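Local coordinates for methyltransferase (Pyrococcus horikoshii, PDB 1IXK), which probably methylates cytidine in tRNA at carbon 5 with S-adenosyl-L-methionine as methyl donor, at residues 15-18 with 19-22; 178-181 with 182-185; 288-291 with 292-295. All coordinates share one frame; numbering follows the deposited sequence.

Contact 1. Residues 15-18 with 19-22; sequences GYSK and LFAD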
loop_
_atom_site.group_PDB
_atom_site.type_symbol
_atom_site.label_atom_id
_atom_site.label_comp_id
_atom_site.label_asym_id
_atom_site.label_seq_id
_atom_site.Cartn_x
_atom_site.Cartn_y
_atom_site.Cartn_z
ATOM N N GLY A 15 -21.937 10.931 -5.753
ATOM C CA GLY A 15 -22.225 10.334 -4.461
ATOM C C GLY A 15 -21.575 11.001 -3.266
ATOM O O GLY A 15 -21.698 10.522 -2.139
ATOM N N TYR A 16 -20.885 12.110 -3.499
ATOM C CA TYR A 16 -20.218 12.817 -2.414
ATOM C C TYR A 16 -21.153 13.740 -1.647
ATOM O O TYR A 16 -22.089 14.308 -2.215
ATOM C CB TYR A 16 -19.062 13.646 -2.968
ATOM C CG TYR A 16 -17.923 12.832 -3.520
ATOM C CD1 TYR A 16 -17.038 12.172 -2.669
ATOM C CD2 TYR A 16 -17.698 12.758 -4.892
ATOM C CE1 TYR A 16 -15.952 11.469 -3.170
ATOM C CE2 TYR A 16 -16.616 12.056 -5.404
ATOM C CZ TYR A 16 -15.746 11.421 -4.535
ATOM O OH TYR A 16 -14.645 10.771 -5.029
ATOM N N SER A 17 -20.902 13.881 -0.351
ATOM C CA SER A 17 -21.698 14.775 0.475
ATOM C C SER A 17 -21.115 16.161 0.213
ATOM O O SER A 17 -19.991 16.276 -0.280
ATOM C CB SER A 17 -21.546 14.420 1.957
ATOM O OG SER A 17 -20.217 14.646 2.400
ATOM N N LYS A 18 -21.862 17.211 0.530
ATOM C CA LYS A 18 -21.346 18.554 0.305
ATOM C C LYS A 18 -20.075 18.781 1.120
ATOM O O LYS A 18 -19.183 19.516 0.700
ATOM C CB LYS A 18 -22.388 19.614 0.671
ATOM C CG LYS A 18 -21.902 21.030 0.400
ATOM C CD LYS A 18 -23.008 22.060 0.505
ATOM C CE LYS A 18 -22.497 23.422 0.063
ATOM N NZ LYS A 18 -23.587 24.432 -0.050
ATOM N N LEU A 19 -19.997 18.148 2.286
ATOM C CA LEU A 19 -18.826 18.289 3.147
ATOM C C LEU A 19 -17.567 17.777 2.452
ATOM O O LEU A 19 -16.561 18.485 2.377
ATOM C CB LEU A 19 -19.035 17.524 4.459
ATOM C CG LEU A 19 -17.833 17.456 5.410
ATOM C CD1 LEU A 19 -17.347 18.864 5.753
ATOM C CD2 LEU A 19 -18.231 16.702 6.667
ATOM N N PHE A 20 -17.623 16.545 1.949
ATOM C CA PHE A 20 -16.477 15.960 1.267
ATOM C C PHE A 20 -16.162 16.700 -0.022
ATOM O O PHE A 20 -14.999 16.838 -0.394
ATOM C CB PHE A 20 -16.713 14.476 0.968
ATOM C CG PHE A 20 -16.517 13.572 2.161
ATOM C CD1 PHE A 20 -16.210 12.227 1.980
ATOM C CD2 PHE A 20 -16.646 14.058 3.459
ATOM C CE1 PHE A 20 -16.037 11.378 3.073
ATOM C CE2 PHE A 20 -16.477 13.218 4.559
ATOM C CZ PHE A 20 -16.170 11.876 4.365
ATOM N N ALA A 21 -17.197 17.177 -0.705
ATOM C CA ALA A 21 -16.989 17.922 -1.941
ATOM C C ALA A 21 -16.221 19.204 -1.620
ATOM O O ALA A 21 -15.285 19.570 -2.330
ATOM C CB ALA A 21 -18.329 18.257 -2.592
ATOM N N ASP A 22 -16.622 19.887 -0.549
ATOM C CA ASP A 22 -15.951 21.119 -0.148
ATOM C C ASP A 22 -14.526 20.819 0.305
ATOM O O ASP A 22 -13.607 21.578 0.015
ATOM C CB ASP A 22 -16.719 21.822 0.978
ATOM C CG ASP A 22 -17.992 22.508 0.487
ATOM O OD1 ASP A 22 -18.030 22.939 -0.686
ATOM O OD2 ASP A 22 -18.948 22.635 1.280
#

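Contact 2. Residues 178-181 with 182-185; sequences SLHI and GELN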
loop_
_atom_site.group_PDB
_atom_site.type_symbol
_atom_site.label_atom_id
_atom_site.label_comp_id
_atom_site.label_asym_id
_atom_site.label_seq_id
_atom_site.Cartn_x
_atom_site.Cartn_y
_atom_site.Cartn_z
ATOM N N SER A 178 -2.488 -7.620 14.720
ATOM C CA SER A 178 -1.112 -7.138 14.760
ATOM C C SER A 178 -0.883 -6.191 15.938
ATOM O O SER A 178 0.257 -5.863 16.265
ATOM C CB SER A 178 -0.741 -6.440 13.445
ATOM O OG SER A 178 -1.613 -5.363 13.166
ATOM N N LEU A 179 -1.964 -5.751 16.575
ATOM C CA LEU A 179 -1.838 -4.859 17.723
ATOM C C LEU A 179 -1.174 -5.570 18.902
ATOM O O LEU A 179 -0.688 -4.924 19.827
ATOM C CB LEU A 179 -3.209 -4.321 18.145
ATOM C CG LEU A 179 -3.789 -3.197 17.277
ATOM C CD1 LEU A 179 -5.188 -2.845 17.757
ATOM C CD2 LEU A 179 -2.888 -1.979 17.346
ATOM N N HIS A 180 -1.146 -6.902 18.856
ATOM C CA HIS A 180 -0.533 -7.706 19.912
ATOM C C HIS A 180 0.925 -8.017 19.589
ATOM O O HIS A 180 1.566 -8.810 20.280
ATOM C CB HIS A 180 -1.287 -9.033 20.078
ATOM C CG HIS A 180 -2.720 -8.873 20.473
ATOM N ND1 HIS A 180 -3.103 -8.385 21.704
ATOM C CD2 HIS A 180 -3.866 -9.138 19.801
ATOM C CE1 HIS A 180 -4.423 -8.358 21.772
ATOM N NE2 HIS A 180 -4.909 -8.809 20.630
ATOM N N ILE A 181 1.449 -7.396 18.540
ATOM C CA ILE A 181 2.823 -7.645 18.120
ATOM C C ILE A 181 3.827 -7.485 19.267
ATOM O O ILE A 181 4.820 -8.207 19.336
ATOM C CB ILE A 181 3.201 -6.728 16.927
ATOM C CG1 ILE A 181 4.508 -7.206 16.291
ATOM C CG2 ILE A 181 3.305 -5.278 17.386
ATOM C CD1 ILE A 181 4.786 -6.584 14.930
ATOM N N GLY A 182 3.551 -6.566 20.187
ATOM C CA GLY A 182 4.451 -6.361 21.309
ATOM C C GLY A 182 4.600 -7.556 22.240
ATOM O O GLY A 182 5.609 -7.686 22.933
ATOM N N GLU A 183 3.606 -8.440 22.261
ATOM C CA GLU A 183 3.664 -9.605 23.138
ATOM C C GLU A 183 4.645 -10.671 22.670
ATOM O O GLU A 183 4.917 -11.630 23.390
ATOM C CB GLU A 183 2.267 -10.208 23.305
ATOM C CG GLU A 183 1.352 -9.364 24.184
ATOM C CD GLU A 183 -0.002 -10.006 24.416
ATOM O OE1 GLU A 183 -0.815 -10.051 23.468
ATOM O OE2 GLU A 183 -0.250 -10.472 25.548
ATOM N N LEU A 184 5.179 -10.501 21.466
ATOM C CA LEU A 184 6.141 -11.448 20.917
ATOM C C LEU A 184 7.532 -11.205 21.496
ATOM O O LEU A 184 8.402 -12.075 21.430
ATOM C CB LEU A 184 6.211 -11.316 19.394
ATOM C CG LEU A 184 5.077 -11.848 18.510
ATOM C CD1 LEU A 184 3.757 -11.183 18.858
ATOM C CD2 LEU A 184 5.438 -11.587 17.059
ATOM N N ASN A 185 7.735 -10.019 22.063
ATOM C CA ASN A 185 9.028 -9.651 22.632
ATOM C C ASN A 185 10.128 -9.785 21.586
ATOM O O ASN A 185 11.247 -10.190 21.891
ATOM C CB ASN A 185 9.354 -10.523 23.848
ATOM C CG ASN A 185 8.612 -10.086 25.094
ATOM O OD1 ASN A 185 8.708 -10.720 26.143
ATOM N ND2 ASN A 185 7.870 -8.992 24.986
#

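Contact 3. Residues 288-291 with 292-295; sequences SEEI and KNAR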
loop_
_atom_site.group_PDB
_atom_site.type_symbol
_atom_site.label_atom_id
_atom_site.label_comp_id
_atom_site.label_asym_id
_atom_site.label_seq_id
_atom_site.Cartn_x
_atom_site.Cartn_y
_atom_site.Cartn_z
ATOM N N SER A 288 5.046 20.031 8.842
ATOM C CA SER A 288 6.495 20.054 8.674
ATOM C C SER A 288 6.878 19.845 7.211
ATOM O O SER A 288 6.298 19.004 6.526
ATOM C CB SER A 288 7.140 18.962 9.524
ATOM O OG SER A 288 6.789 19.111 10.890
ATOM N N GLU A 289 7.852 20.618 6.740
ATOM C CA GLU A 289 8.325 20.499 5.366
ATOM C C GLU A 289 8.815 19.068 5.148
ATOM O O GLU A 289 8.782 18.553 4.034
ATOM C CB GLU A 289 9.467 21.494 5.117
ATOM C CG GLU A 289 10.146 21.388 3.750
ATOM C CD GLU A 289 9.295 21.894 2.591
ATOM O OE1 GLU A 289 8.188 22.419 2.827
ATOM O OE2 GLU A 289 9.744 21.770 1.431
ATOM N N GLU A 290 9.263 18.430 6.224
ATOM C CA GLU A 290 9.760 17.057 6.166
ATOM C C GLU A 290 8.716 16.092 5.584
ATOM O O GLU A 290 9.063 15.063 4.996
ATOM C CB GLU A 290 10.195 16.614 7.574
ATOM C CG GLU A 290 10.434 15.123 7.757
ATOM C CD GLU A 290 11.207 14.801 9.037
ATOM O OE1 GLU A 290 10.948 15.446 10.081
ATOM O OE2 GLU A 290 12.072 13.897 9.001
ATOM N N ILE A 291 7.445 16.441 5.730
ATOM C CA ILE A 291 6.351 15.619 5.213
ATOM C C ILE A 291 6.428 15.470 3.691
ATOM O O ILE A 291 5.864 14.535 3.127
ATOM C CB ILE A 291 4.978 16.220 5.603
ATOM C CG1 ILE A 291 4.818 16.196 7.124
ATOM C CG2 ILE A 291 3.840 15.427 4.963
ATOM C CD1 ILE A 291 4.792 14.809 7.708
ATOM N N LYS A 292 7.123 16.385 3.016
ATOM C CA LYS A 292 7.241 16.273 1.564
ATOM C C LYS A 292 8.036 15.035 1.144
ATOM O O LYS A 292 8.101 14.706 -0.043
ATOM C CB LYS A 292 7.858 17.537 0.957
ATOM C CG LYS A 292 6.916 18.724 1.026
ATOM C CD LYS A 292 7.226 19.785 -0.007
ATOM C CE LYS A 292 6.207 20.915 0.067
ATOM N NZ LYS A 292 6.441 21.936 -0.989
ATOM N N ASN A 293 8.638 14.352 2.115
ATOM C CA ASN A 293 9.374 13.116 1.842
ATOM C C ASN A 293 8.339 12.019 1.584
ATOM O O ASN A 293 8.618 11.021 0.911
ATOM C CB ASN A 293 10.254 12.724 3.035
ATOM C CG ASN A 293 11.590 13.452 3.044
ATOM O OD1 ASN A 293 12.431 13.229 2.178
ATOM N ND2 ASN A 293 11.787 14.326 4.023
ATOM N N ALA A 294 7.141 12.215 2.135
ATOM C CA ALA A 294 6.033 11.276 1.952
ATOM C C ALA A 294 5.466 11.505 0.553
ATOM O O ALA A 294 5.624 12.590 -0.007
ATOM C CB ALA A 294 4.958 11.522 3.007
ATOM N N ARG A 295 4.796 10.498 -0.003
ATOM C CA ARG A 295 4.259 10.596 -1.358
ATOM C C ARG A 295 2.789 10.222 -1.466
ATOM O O ARG A 295 2.243 9.540 -0.608
ATOM C CB ARG A 295 5.040 9.674 -2.302
ATOM C CG ARG A 295 6.543 9.654 -2.077
ATOM C CD ARG A 295 7.140 11.038 -2.180
ATOM N NE ARG A 295 7.071 11.583 -3.530
ATOM C CZ ARG A 295 7.452 12.816 -3.850
ATOM N NH1 ARG A 295 7.923 13.624 -2.915
ATOM N NH2 ARG A 295 7.363 13.243 -5.102
#

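Contact 1. Residues 15-18 with 19-22
Y16 meets F20 four residues on, its ring atom CD1 lying 4.3 Å from F20 CB. This buried apolar contact suits an aromatic, and the Y16 ring also meets the ring of Y24 at about 90°. S17 follows as the N-cap of helix 18-28. Its hydroxyl stands between its own backbone N and carbonyl carbon (chi1 65°), which turns OG back over the first turn to accept from F20 N at 3.2 Å. That bond is almost straight, 173° at the hydrogen, and gives a first-turn amide a side-chain acceptor, the capping bond of an N-cap serine. The same OG lies 3.8 Å from F20 CD2, while S17 O takes A21 N at 3.0 Å. K18 O then accepts from D22 N at 2.9 Å. Exposed K18 runs out fully extended and crosses D22, whose OD2 lies 3.5 Å from K18 CG; the opposite charges, K18 NZ and D22 OD2, stay 5.1 Å apart, too far for a salt bridge, so any attraction is likely to be weak. An alanine in place of D22 would probably leave the K18 methylenes without the carboxylate beside them and remove the weak pull on NZ. A21, small enough for a buried helix face, packs on L8 and L11 of helix 5-13. Together with the Schellman motif at G15, the serine N-cap is typical of a tight helix-to-helix connection, here in the N-terminal part of the protein.

Contact 2. Residues 178-181 with 182-185
L184 leans back over the preceding turn, and its side chain can be followed outward over the carbonyl of I181. CB lies 3.4 Å from I181 O, and CG continues past the same oxygen. At the branch, CD1 is the methyl that reaches furthest back: it comes to 3.2 Å from I181 O and 3.5 Å from H180 O, so it sits beside two successive carbonyls. CD2 keeps 4.1 Å from I181 O. The first torsion, chi1 -74°, sets CG anti to the carbonyl carbon of L184 and thereby directs the branch back along the helix. The backbone bonds bring these groups together: L184 N donates to I181 O at 3.2 Å and E183 N to H180 O at 2.9 Å. Both are i to i+3 bonds of a 3-10 helix, with each donor well above the plane of its carbonyl, 52° out of it for L184. On the outer side H180 and E183 lie side by side and point the same way, the imidazole and carboxylate planes 44° apart. E183 OE1 is 3.3 Å from H180 ND1, and polar residues such as these suit the exposed face. I181 instead turns its branches inward, as befits a buried isoleucine. This 3-10 turn bridges strands 171-174 and 188-194 of the Rossmann-like methyltransferase sheet: I181 packs on V235 of helix 215-235 and on F149 of strand 145-149, while L184 touches Y147 and F149 of that strand.

Contact 3. Residues 288-291 with 292-295
Backbone bonds from K292 N to E289 O, N293 N to E290 O and A294 N to I291 O join residues three apart and wind the chain into a 3-10 turn. E290 O receives a second donor from the same residue, N293 ND2, at 3.0 Å. The amide comes in on a lone pair, in the carbonyl plane, whereas N293 N stands 45° above it; asparagine suits this place because its short side chain can fold back to its own turn. With chi1 -83°, N293 CG lies beside its backbone N, which brings ND2 within reach. On the exposed face the methylenes of K292 run against the carboxylate of E289, with K292 CD 3.5 Å from E289 OE2. The ammonium NZ remains 4.1 Å from that oxygen, near but beyond a salt bridge. E290 sends OE2 elsewhere, to L269 N of strand 267-270. Buried I291 packs on I258 and L262 of helix 255-264, and the small A294 fits against F308 and A310 of strand 307-314. The whole is a 3-10 turn with an asparagine side chain sharing a backbone acceptor; it joins strand 276-277 to strand 295-297, which lies between 276-277 and 307-314 in the methyltransferase sheet.

None of the three lies wholly in the core: contacts 1 and 3 are partly buried, contact 2 is mostly at the surface. Contact 1 belongs to the N-terminal region, whereas 178-185 and 288-295 share the methyltransferase domain, their centres about 29 Å apart, without touching. They hold different elements: contact 1 joins two helices, contact 2 links two strands of the parallel part of the mixed sheet, and contact 3 leads into an antiparallel strand. Their chemistry follows: a side-chain hydroxyl caps a true helix start in the first, a leucine methyl lies against two carbonyls of a 3-10 turn in the second, and an amide doubles a backbone bond in the third.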